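PDB 2ZKT: 2,3-bisphosphoglycerate-independent phosphoglycerate mutase from Pyrococcus horikoshii, which probably catalyses the interconversion of 2-phosphoglycerate and 3-phosphoglycerate in glycolysis, as a metal-binding member of the alkaline phosphatase clan. Local coordinates for residues 50-55 against 70-75; 197-202 against 221-226; 236-239 against 243-246; 361-366 against 386-391. All coordinates share one frame; numbering follows the deposited sequence.

Contact 1: 50-55 against 70-75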
loop_
_atom_site.group_PDB
_atom_site.type_symbol
_atom_site.label_atom_id
_atom_site.label_comp_id
_atom_site.label_asym_id
_atom_site.label_seq_id
_atom_site.Cartn_x
_atom_site.Cartn_y
_atom_site.Cartn_z
ATOM N N ASP B 50 21.457 9.965 -2.699
ATOM C CA ASP B 50 22.396 9.444 -1.717
ATOM C C ASP B 50 22.541 10.584 -0.712
ATOM O O ASP B 50 22.996 11.672 -1.060
ATOM C CB ASP B 50 23.753 9.143 -2.360
ATOM C CG ASP B 50 23.706 7.934 -3.287
ATOM O OD1 ASP B 50 23.293 6.838 -2.822
ATOM O OD2 ASP B 50 24.091 8.075 -4.473
ATOM N N PRO B 51 22.095 10.365 0.539
ATOM C CA PRO B 51 22.221 11.434 1.547
ATOM C C PRO B 51 23.673 11.933 1.571
ATOM O O PRO B 51 23.938 13.130 1.519
ATOM C CB PRO B 51 21.853 10.728 2.854
ATOM C CG PRO B 51 20.862 9.657 2.402
ATOM C CD PRO B 51 21.458 9.147 1.100
ATOM N N ILE B 52 24.620 10.998 1.626
ATOM C CA ILE B 52 26.035 11.376 1.665
ATOM C C ILE B 52 26.765 11.002 0.375
ATOM O O ILE B 52 27.336 11.857 -0.299
ATOM C CB ILE B 52 26.729 10.723 2.890
ATOM C CG1 ILE B 52 26.041 11.219 4.176
ATOM C CG2 ILE B 52 28.215 11.068 2.917
ATOM C CD1 ILE B 52 26.597 10.629 5.448
ATOM N N LYS B 53 26.741 9.717 0.035
ATOM C CA LYS B 53 27.388 9.222 -1.175
ATOM C C LYS B 53 27.056 7.733 -1.310
ATOM O O LYS B 53 26.624 7.097 -0.346
ATOM C CB LYS B 53 28.906 9.430 -1.103
ATOM C CG LYS B 53 29.599 8.786 0.105
ATOM C CD LYS B 53 31.131 8.980 0.043
ATOM C CE LYS B 53 31.815 8.334 1.257
ATOM N NZ LYS B 53 33.303 8.334 1.179
ATOM N N PRO B 54 27.245 7.162 -2.513
ATOM C CA PRO B 54 26.953 5.737 -2.755
ATOM C C PRO B 54 27.480 4.787 -1.664
ATOM O O PRO B 54 28.681 4.786 -1.335
ATOM C CB PRO B 54 27.612 5.476 -4.111
ATOM C CG PRO B 54 27.497 6.805 -4.801
ATOM C CD PRO B 54 27.855 7.791 -3.706
ATOM N N GLY B 55 26.571 3.992 -1.101
ATOM C CA GLY B 55 26.934 3.020 -0.080
ATOM C C GLY B 55 27.368 3.538 1.283
ATOM O O GLY B 55 27.862 2.757 2.097
ATOM N N TYR B 70 23.062 21.272 2.652
ATOM C CA TYR B 70 24.455 21.442 3.061
ATOM C C TYR B 70 25.289 20.192 2.807
ATOM O O TYR B 70 24.754 19.090 2.642
ATOM C CB TYR B 70 24.520 21.789 4.561
ATOM C CG TYR B 70 23.785 23.067 4.925
ATOM C CD1 TYR B 70 24.367 24.329 4.696
ATOM C CD2 TYR B 70 22.490 23.020 5.440
ATOM C CE1 TYR B 70 23.672 25.505 4.971
ATOM C CE2 TYR B 70 21.781 24.192 5.716
ATOM C CZ TYR B 70 22.374 25.430 5.481
ATOM O OH TYR B 70 21.669 26.583 5.767
ATOM N N ASP B 71 26.607 20.381 2.778
ATOM C CA ASP B 71 27.540 19.271 2.598
ATOM C C ASP B 71 27.855 18.774 4.015
ATOM O O ASP B 71 28.523 19.462 4.795
ATOM C CB ASP B 71 28.825 19.755 1.900
ATOM C CG ASP B 71 29.866 18.652 1.752
ATOM O OD1 ASP B 71 30.473 18.253 2.776
ATOM O OD2 ASP B 71 30.074 18.178 0.610
ATOM N N PRO B 72 27.367 17.572 4.364
ATOM C CA PRO B 72 27.605 17.006 5.703
ATOM C C PRO B 72 29.081 16.880 6.086
ATOM O O PRO B 72 29.454 17.174 7.222
ATOM C CB PRO B 72 26.881 15.652 5.646
ATOM C CG PRO B 72 26.951 15.288 4.174
ATOM C CD PRO B 72 26.677 16.600 3.484
ATOM N N TYR B 73 29.922 16.460 5.141
ATOM C CA TYR B 73 31.347 16.308 5.426
ATOM C C TYR B 73 32.048 17.608 5.837
ATOM O O TYR B 73 33.071 17.567 6.536
ATOM C CB TYR B 73 32.080 15.697 4.222
ATOM C CG TYR B 73 31.935 14.187 4.109
ATOM C CD1 TYR B 73 32.087 13.364 5.232
ATOM C CD2 TYR B 73 31.688 13.577 2.875
ATOM C CE1 TYR B 73 32.005 11.974 5.129
ATOM C CE2 TYR B 73 31.606 12.187 2.761
ATOM C CZ TYR B 73 31.768 11.392 3.890
ATOM O OH TYR B 73 31.707 10.013 3.776
ATOM N N GLU B 74 31.506 18.756 5.422
ATOM C CA GLU B 74 32.126 20.044 5.765
ATOM C C GLU B 74 31.418 20.815 6.878
ATOM O O GLU B 74 32.049 21.587 7.611
ATOM C CB GLU B 74 32.196 20.945 4.532
ATOM C CG GLU B 74 32.876 20.319 3.334
ATOM C CD GLU B 74 33.223 21.349 2.278
ATOM O OE1 GLU B 74 34.165 22.141 2.522
ATOM O OE2 GLU B 74 32.550 21.372 1.219
ATOM N N THR B 75 30.105 20.616 7.002
ATOM C CA THR B 75 29.331 21.333 8.018
ATOM C C THR B 75 29.201 20.612 9.365
ATOM O O THR B 75 29.182 21.256 10.418
ATOM C CB THR B 75 27.908 21.632 7.497
ATOM O OG1 THR B 75 27.279 20.405 7.094
ATOM C CG2 THR B 75 27.963 22.575 6.295
#
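Ile52 and Pro72 bring the two backbones closest, their CA atoms 7.1 Å apart, where the loop leaving strand 45-50 passes the start of the short helix 72-75. This is a loop-to-helix-start packing in the metal-binding domain of the alkaline phosphatase type, and the chain between the two segments includes helix 60-67. Asp71 is the N-cap of helix 72-75: its OD1 takes a weak bond from Glu74 N. Its carbonyl O is gripped by three donors, Glu74 N, Thr75 N and Thr75 OG1, the hydroxyl lying 2.8 Å away and well above the carbonyl plane.

Between the segments the contact is apolar at its buried end. The two branches of Ile52 divide the work. CG1, beside the backbone N (chi1 -61°), lies 4.2 Å from Pro72 CG on the proline ring; this leaves CG2 anti to that N and turned to Tyr73, where it reaches CE2 at 3.6 Å, the two side chains crossing at about a right angle. Thr62 and Ser66 of helix 60-67 touch Ile52 and Pro72 respectively, so this helix backs the apolar pair. On the exposed side, Lys53 extends its chain across the end of the tyrosine. Lys53 NZ stays 3.5 Å from Tyr73 OH, whereas the last methylene, Lys53 CE, sits at the ring edge, near the ring plane, 3.0 Å from Tyr73 OH.

Contact 2: 197-202 against 221-226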
loop_
_atom_site.group_PDB
_atom_site.type_symbol
_atom_site.label_atom_id
_atom_site.label_comp_id
_atom_site.label_asym_id
_atom_site.label_seq_id
_atom_site.Cartn_x
_atom_site.Cartn_y
_atom_site.Cartn_z
ATOM N N LYS B 197 32.068 11.262 38.042
ATOM C CA LYS B 197 32.292 10.970 39.458
ATOM C C LYS B 197 31.310 11.741 40.352
ATOM O O LYS B 197 30.663 11.197 41.240
ATOM C CB LYS B 197 33.731 11.374 39.805
ATOM C CG LYS B 197 34.759 10.362 39.286
ATOM C CD LYS B 197 36.198 10.798 39.581
ATOM C CE LYS B 197 37.227 9.724 39.203
ATOM N NZ LYS B 197 38.572 10.190 39.549
ATOM N N LYS B 198 31.247 13.068 40.114
ATOM C CA LYS B 198 30.361 13.903 40.921
ATOM C C LYS B 198 28.888 13.525 40.718
ATOM O O LYS B 198 28.108 13.403 41.654
ATOM C CB LYS B 198 30.588 15.365 40.532
ATOM C CG LYS B 198 31.488 16.099 41.535
ATOM C CD LYS B 198 31.793 17.536 41.099
ATOM C CE LYS B 198 33.202 17.984 41.512
ATOM N NZ LYS B 198 33.178 19.399 41.890
ATOM N N ALA B 199 28.509 13.377 39.431
ATOM C CA ALA B 199 27.138 12.993 39.100
ATOM C C ALA B 199 26.722 11.712 39.833
ATOM O O ALA B 199 25.618 11.573 40.346
ATOM C CB ALA B 199 27.051 12.782 37.584
ATOM N N GLN B 200 27.659 10.737 39.836
ATOM C CA GLN B 200 27.372 9.448 40.469
ATOM C C GLN B 200 26.920 9.608 41.929
ATOM O O GLN B 200 26.028 8.917 42.410
ATOM C CB GLN B 200 28.642 8.593 40.406
ATOM C CG GLN B 200 28.363 7.112 40.679
ATOM C CD GLN B 200 29.650 6.325 40.552
ATOM O OE1 GLN B 200 29.831 5.483 39.686
ATOM N NE2 GLN B 200 30.573 6.637 41.488
ATOM N N GLU B 201 27.611 10.510 42.656
ATOM C CA GLU B 201 27.282 10.780 44.052
ATOM C C GLU B 201 25.837 11.267 44.199
ATOM O O GLU B 201 25.074 10.791 45.033
ATOM C CB GLU B 201 28.249 11.848 44.575
ATOM C CG GLU B 201 29.680 11.319 44.722
ATOM C CD GLU B 201 30.554 12.400 45.323
ATOM O OE1 GLU B 201 30.022 13.295 45.970
ATOM O OE2 GLU B 201 31.771 12.337 45.139
ATOM N N VAL B 202 25.517 12.285 43.375
ATOM C CA VAL B 202 24.142 12.793 43.364
ATOM C C VAL B 202 23.127 11.689 43.041
ATOM O O VAL B 202 22.108 11.519 43.706
ATOM C CB VAL B 202 24.054 13.906 42.316
ATOM C CG1 VAL B 202 22.681 14.578 42.384
ATOM C CG2 VAL B 202 25.132 14.945 42.580
ATOM N N ASN B 221 22.683 4.942 38.177
ATOM C CA ASN B 221 23.713 5.637 38.951
ATOM C C ASN B 221 24.926 6.072 38.131
ATOM O O ASN B 221 25.859 6.686 38.667
ATOM C CB ASN B 221 24.181 4.756 40.125
ATOM C CG ASN B 221 25.051 3.587 39.674
ATOM O OD1 ASN B 221 24.738 2.901 38.689
ATOM N ND2 ASN B 221 26.146 3.345 40.403
ATOM N N TYR B 222 24.929 5.753 36.837
ATOM C CA TYR B 222 26.052 6.160 36.007
ATOM C C TYR B 222 25.609 6.950 34.779
ATOM O O TYR B 222 24.465 6.836 34.313
ATOM C CB TYR B 222 26.891 4.952 35.580
ATOM C CG TYR B 222 28.324 5.345 35.274
ATOM C CD1 TYR B 222 29.133 5.916 36.262
ATOM C CD2 TYR B 222 28.866 5.163 34.000
ATOM C CE1 TYR B 222 30.447 6.296 35.991
ATOM C CE2 TYR B 222 30.182 5.541 33.717
ATOM C CZ TYR B 222 30.968 6.106 34.714
ATOM O OH TYR B 222 32.274 6.474 34.442
ATOM N N LEU B 223 26.531 7.748 34.251
ATOM C CA LEU B 223 26.240 8.591 33.098
ATOM C C LEU B 223 27.092 8.248 31.869
ATOM O O LEU B 223 28.321 8.347 31.924
ATOM C CB LEU B 223 26.472 10.060 33.495
ATOM C CG LEU B 223 25.350 10.789 34.247
ATOM C CD1 LEU B 223 25.509 12.296 34.137
ATOM C CD2 LEU B 223 24.001 10.329 33.694
ATOM N N LEU B 224 26.450 7.815 30.778
ATOM C CA LEU B 224 27.199 7.529 29.545
ATOM C C LEU B 224 27.042 8.765 28.650
ATOM O O LEU B 224 25.942 9.074 28.188
ATOM C CB LEU B 224 26.672 6.272 28.835
ATOM C CG LEU B 224 26.961 4.941 29.555
ATOM C CD1 LEU B 224 26.580 3.778 28.634
ATOM C CD2 LEU B 224 28.439 4.850 29.940
ATOM N N ILE B 225 28.158 9.472 28.438
ATOM C CA ILE B 225 28.183 10.708 27.649
ATOM C C ILE B 225 28.883 10.519 26.308
ATOM O O ILE B 225 30.028 10.067 26.245
ATOM C CB ILE B 225 28.926 11.841 28.411
ATOM C CG1 ILE B 225 28.352 11.993 29.827
ATOM C CG2 ILE B 225 28.786 13.156 27.655
ATOM C CD1 ILE B 225 29.121 12.976 30.700
ATOM N N ARG B 226 28.196 10.898 25.233
ATOM C CA ARG B 226 28.760 10.752 23.901
ATOM C C ARG B 226 28.199 11.778 22.915
ATOM O O ARG B 226 27.450 12.687 23.297
ATOM C CB ARG B 226 28.486 9.325 23.406
ATOM C CG ARG B 226 27.018 8.917 23.474
ATOM C CD ARG B 226 26.876 7.396 23.410
ATOM N NE ARG B 226 27.801 6.810 22.434
ATOM C CZ ARG B 226 27.802 5.527 22.058
ATOM N NH1 ARG B 226 26.916 4.674 22.574
ATOM N NH2 ARG B 226 28.697 5.096 21.168
#
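The backbone carbonyl of the buried Asn221 meets aliphatic carbon instead of a donor across this contact: Gln200 CG lies 3.2 Å from Asn221 O and Gln200 CB 3.8 Å. The setting is a helix packed on an antiparallel sheet, with helix 186-203 lying against strand 222-229, an outermost strand of the four-stranded sheet within this chain. Where the strand begins, Asn221 and Tyr222 both face Ala103 of the neighbouring strand 96-103, a classic beta bulge. The backbones come nearest here, with the CA atoms of Gln200 and Asn221 5.5 Å apart.

Gln200 runs alongside the start of the strand. Its CG is anti to the backbone N (chi1 -164°) and the chain stays extended beyond it, which lays the methylenes over Asn221 O and carries the amide on to Tyr222. There Gln200 OE1 comes to 3.5 Å from Tyr222 CD1, obliquely to the ring, with the amide and ring planes 47° apart. The side chain of Asn221 is engaged elsewhere, its OD1 accepting from Leu105 N in the loop after strand 96-103; Leu105 also touches both Gln200 and Tyr222.

Further along the strand, Leu223 points toward the helix and its side chain packs on it. Phe195 and Leu203 of the same helix, with Val100 and Phe102 of strand 96-103, also touch this leucine and continue the helix-sheet core. Of its two methyls, CD1 makes the contact with the helical segment, resting 3.8 Å from Ala199 CB.

Contact 3: 236-239 against 243-246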
loop_
_atom_site.group_PDB
_atom_site.type_symbol
_atom_site.label_atom_id
_atom_site.label_comp_id
_atom_site.label_asym_id
_atom_site.label_seq_id
_atom_site.Cartn_x
_atom_site.Cartn_y
_atom_site.Cartn_z
ATOM N N MET B 236 25.934 30.274 5.905
ATOM C CA MET B 236 24.819 31.094 6.356
ATOM C C MET B 236 23.586 30.218 6.568
ATOM O O MET B 236 23.548 29.060 6.137
ATOM C CB MET B 236 24.521 32.185 5.319
ATOM C CG MET B 236 24.236 31.666 3.919
ATOM S SD MET B 236 24.064 33.019 2.727
ATOM C CE MET B 236 25.783 33.237 2.243
ATOM N N LYS B 237 22.573 30.772 7.228
ATOM C CA LYS B 237 21.353 30.020 7.491
ATOM C C LYS B 237 20.511 29.826 6.215
ATOM O O LYS B 237 20.685 30.537 5.213
ATOM C CB LYS B 237 20.537 30.728 8.585
ATOM C CG LYS B 237 21.416 31.349 9.682
ATOM C CD LYS B 237 20.708 31.433 11.035
ATOM C CE LYS B 237 20.703 30.077 11.743
ATOM N NZ LYS B 237 20.033 30.118 13.083
ATOM N N PHE B 238 19.615 28.839 6.268
ATOM C CA PHE B 238 18.727 28.499 5.153
ATOM C C PHE B 238 17.939 29.739 4.696
ATOM O O PHE B 238 17.952 30.107 3.514
ATOM C CB PHE B 238 17.750 27.399 5.609
ATOM C CG PHE B 238 17.007 26.721 4.484
ATOM C CD1 PHE B 238 17.558 25.613 3.837
ATOM C CD2 PHE B 238 15.742 27.168 4.099
ATOM C CE1 PHE B 238 16.865 24.951 2.824
ATOM C CE2 PHE B 238 15.031 26.519 3.083
ATOM C CZ PHE B 238 15.596 25.400 2.443
ATOM N N THR B 239 17.260 30.372 5.658
ATOM C CA THR B 239 16.443 31.566 5.419
ATOM C C THR B 239 17.169 32.651 4.633
ATOM O O THR B 239 16.621 33.193 3.666
ATOM C CB THR B 239 15.957 32.187 6.757
ATOM O OG1 THR B 239 17.070 32.281 7.666
ATOM C CG2 THR B 239 14.843 31.334 7.387
ATOM N N LYS B 243 16.701 33.374 0.903
ATOM C CA LYS B 243 15.821 34.543 1.081
ATOM C C LYS B 243 14.350 34.130 1.163
ATOM O O LYS B 243 13.512 34.572 0.365
ATOM C CB LYS B 243 16.014 35.530 -0.076
ATOM C CG LYS B 243 17.474 35.931 -0.292
ATOM C CD LYS B 243 17.628 36.802 -1.528
ATOM C CE LYS B 243 19.088 37.163 -1.768
ATOM N NZ LYS B 243 19.257 37.981 -3.003
ATOM N N VAL B 244 14.046 33.289 2.147
ATOM C CA VAL B 244 12.692 32.797 2.343
ATOM C C VAL B 244 12.375 32.663 3.834
ATOM O O VAL B 244 13.281 32.700 4.692
ATOM C CB VAL B 244 12.519 31.378 1.712
ATOM C CG1 VAL B 244 12.785 31.420 0.206
ATOM C CG2 VAL B 244 13.466 30.388 2.405
ATOM N N LYS B 245 11.078 32.529 4.134
ATOM C CA LYS B 245 10.636 32.300 5.507
ATOM C C LYS B 245 10.462 30.786 5.481
ATOM O O LYS B 245 9.793 30.255 4.579
ATOM C CB LYS B 245 9.285 32.979 5.797
ATOM C CG LYS B 245 9.351 34.503 5.823
ATOM C CD LYS B 245 7.967 35.115 6.021
ATOM C CE LYS B 245 8.040 36.641 6.023
ATOM N NZ LYS B 245 6.691 37.275 6.187
ATOM N N ALA B 246 11.081 30.092 6.437
ATOM C CA ALA B 246 11.009 28.639 6.480
ATOM C C ALA B 246 10.513 28.086 7.817
ATOM O O ALA B 246 11.041 28.433 8.880
ATOM C CB ALA B 246 12.391 28.056 6.148
#
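Phe238 and Thr239 meet Val244 and Ala246 where the chain leaves helix 238-242 for strand 246-249. The helix is only five residues long and is closed by a Schellman motif, so its exit packs against its first turn. Lys243, at positive phi, is the C-prime residue of that motif, and its NZ forms a salt bridge with Glu408.

Along segment 236-239, Lys237 is the N-cap residue. At Phe238, CG anti to the backbone N (chi1 -166°) sends the ring toward the outgoing chain: CE2 lies 4.2 Å from Val244 CG2 and CD2 lies 4.0 Å from Ala246 CB, both methyls approaching the ring obliquely. The rings of Trp242, Phe264 and Phe296 also meet this phenylalanine, and Val397 and Met401 of helix 396-403 touch it, placing it in an aromatic and aliphatic core.

Thr239 comes next and holds the exit by its backbone. Its carbonyl O accepts from Val244 N at 3.0 Å, in the carbonyl plane and on a lone pair, with an N-H...O angle of 152°. Thr239 CA also makes a CA-H...O contact with Val244 O, 3.4 Å away. The methyl of Thr239 follows the departing chain, its CG2 resting 3.4 Å from Val244 O and 4.1 Å from Ala246 N.

Contact 4: 361-366 against 386-391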
loop_
_atom_site.group_PDB
_atom_site.type_symbol
_atom_site.label_atom_id
_atom_site.label_comp_id
_atom_site.label_asym_id
_atom_site.label_seq_id
_atom_site.Cartn_x
_atom_site.Cartn_y
_atom_site.Cartn_z
ATOM N N VAL B 361 17.946 6.630 -1.643
ATOM C CA VAL B 361 16.551 6.730 -1.248
ATOM C C VAL B 361 15.642 7.249 -2.356
ATOM O O VAL B 361 15.976 8.202 -3.060
ATOM C CB VAL B 361 16.414 7.662 -0.011
ATOM C CG1 VAL B 361 14.975 7.651 0.509
ATOM C CG2 VAL B 361 17.374 7.218 1.079
ATOM N N PRO B 362 14.460 6.629 -2.515
ATOM C CA PRO B 362 13.547 7.090 -3.565
ATOM C C PRO B 362 13.150 8.536 -3.302
ATOM O O PRO B 362 12.952 8.947 -2.151
ATOM C CB PRO B 362 12.370 6.102 -3.469
ATOM C CG PRO B 362 12.415 5.659 -2.037
ATOM C CD PRO B 362 13.883 5.495 -1.765
ATOM N N LEU B 363 13.047 9.302 -4.389
ATOM C CA LEU B 363 12.714 10.719 -4.324
ATOM C C LEU B 363 11.701 11.085 -5.404
ATOM O O LEU B 363 11.790 10.614 -6.533
ATOM C CB LEU B 363 13.991 11.558 -4.549
ATOM C CG LEU B 363 13.837 13.057 -4.890
ATOM C CD1 LEU B 363 13.092 13.769 -3.751
ATOM C CD2 LEU B 363 15.211 13.698 -5.100
ATOM N N LEU B 364 10.741 11.938 -5.058
ATOM C CA LEU B 364 9.782 12.379 -6.052
ATOM C C LEU B 364 9.582 13.887 -5.894
ATOM O O LEU B 364 9.642 14.424 -4.782
ATOM C CB LEU B 364 8.450 11.629 -5.902
ATOM C CG LEU B 364 7.346 12.049 -4.918
ATOM C CD1 LEU B 364 6.740 13.390 -5.307
ATOM C CD2 LEU B 364 6.245 10.982 -4.956
ATOM N N ILE B 365 9.376 14.564 -7.021
ATOM C CA ILE B 365 9.126 15.993 -7.025
ATOM C C ILE B 365 7.968 16.238 -7.991
ATOM O O ILE B 365 7.971 15.739 -9.131
ATOM C CB ILE B 365 10.357 16.792 -7.504
ATOM C CG1 ILE B 365 11.566 16.468 -6.613
ATOM C CG2 ILE B 365 10.045 18.287 -7.465
ATOM C CD1 ILE B 365 12.863 17.133 -7.081
ATOM N N ALA B 366 6.973 16.996 -7.535
ATOM C CA ALA B 366 5.815 17.295 -8.365
ATOM C C ALA B 366 5.365 18.731 -8.119
ATOM O O ALA B 366 5.575 19.281 -7.031
ATOM C CB ALA B 366 4.677 16.317 -8.056
ATOM N N GLY B 386 13.585 7.031 -12.806
ATOM C CA GLY B 386 13.163 8.427 -12.842
ATOM C C GLY B 386 14.075 9.370 -13.619
ATOM O O GLY B 386 15.291 9.181 -13.691
ATOM N N GLY B 387 13.461 10.409 -14.184
ATOM C CA GLY B 387 14.179 11.412 -14.956
ATOM C C GLY B 387 15.165 12.297 -14.197
ATOM O O GLY B 387 15.968 12.974 -14.838
ATOM N N LEU B 388 15.119 12.302 -12.858
ATOM C CA LEU B 388 16.064 13.122 -12.074
ATOM C C LEU B 388 17.428 12.449 -11.990
ATOM O O LEU B 388 18.444 13.109 -11.711
ATOM C CB LEU B 388 15.560 13.364 -10.641
ATOM C CG LEU B 388 14.390 14.344 -10.430
ATOM C CD1 LEU B 388 13.921 14.317 -8.953
ATOM C CD2 LEU B 388 14.848 15.749 -10.839
ATOM N N GLY B 389 17.443 11.134 -12.231
ATOM C CA GLY B 389 18.681 10.373 -12.159
ATOM C C GLY B 389 19.109 10.154 -10.714
ATOM O O GLY B 389 18.314 10.326 -9.787
ATOM N N ARG B 390 20.371 9.773 -10.515
ATOM C CA ARG B 390 20.905 9.535 -9.174
ATOM C C ARG B 390 21.654 10.797 -8.725
ATOM O O ARG B 390 22.733 11.108 -9.240
ATOM C CB ARG B 390 21.851 8.328 -9.185
ATOM C CG ARG B 390 22.450 8.008 -7.823
ATOM C CD ARG B 390 23.066 6.607 -7.795
ATOM N NE ARG B 390 23.419 6.201 -6.430
ATOM C CZ ARG B 390 23.759 4.961 -6.070
ATOM N NH1 ARG B 390 23.799 3.976 -6.969
ATOM N NH2 ARG B 390 24.059 4.706 -4.801
ATOM N N ILE B 391 21.070 11.520 -7.767
ATOM C CA ILE B 391 21.657 12.766 -7.257
ATOM C C ILE B 391 22.021 12.668 -5.767
ATOM O O ILE B 391 21.792 11.625 -5.131
ATOM C CB ILE B 391 20.654 13.924 -7.429
ATOM C CG1 ILE B 391 19.426 13.684 -6.539
ATOM C CG2 ILE B 391 20.203 14.010 -8.874
ATOM C CD1 ILE B 391 18.301 14.665 -6.795
#
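Leu388 reaches from segment 386-391 to the side chains of strand 361-366. Its CB already points toward the strand, and CG lies beside the backbone N, anti to the carbonyl carbon (chi1 -73°). From this branch point CD1 does the touching. It lies 3.5 Å from Ile365 CD1, at the end of the isoleucine chain, and 4.0 Å from Ile365 CG1 one carbon further back. The same methyl approaches Leu363 CD2 at 4.1 Å, so a single carbon bridges two residues that lie two apart on the strand and project from the same face. Leu388 crosses both of these side chains at about a right angle.

Strand 361-366 belongs to the mixed eight-stranded sheet of the metal-binding domain, where it runs between strands 339-344 and 45-50. Ile45 of strand 45-50 touches both Ile365 and Leu388, extending the apolar patch across to the next strand. The loop before strand 391-392 is shaped by a type I beta turn from Gly386 to Gly389, closed by the bond from Gly389 N to Gly386 O at 3.3 Å. Gly387 N is held by Asp373 OD2, and Asp373 is itself a ligand of the bound calcium ion, which ties this turn to the metal site.

Past the corner at Arg390, where strand 391-392 begins, Ile391 adds a second apolar tip. CG1 stands between the backbone N and the carbonyl carbon (chi1 66°), and the extended chain beyond it brings Ile391 CD1 to 3.7 Å from Leu363 CD2.

Along the chain the contacts follow in series, from contact 1 to contact 2, contact 3 and contact 4. Contacts 1, 3 and 4 gather around the mixed sheet. The centres of contacts 1 and 4 are about 17 Å apart, and they touch through the salt bridge of Asp50 and Arg390 beside the pairing of strands 45-50 and 391-392. Contact 1 also meets contact 3, about 21 Å away between centres, where Tyr70 OH probably bonds to Met236 O. Contact 2 belongs to the separate antiparallel sheet, its centre about 47 Å from that of contact 4. Strand 222-229 then leads back to helix 238-242, so the second sheet is an insertion within the metal-binding fold.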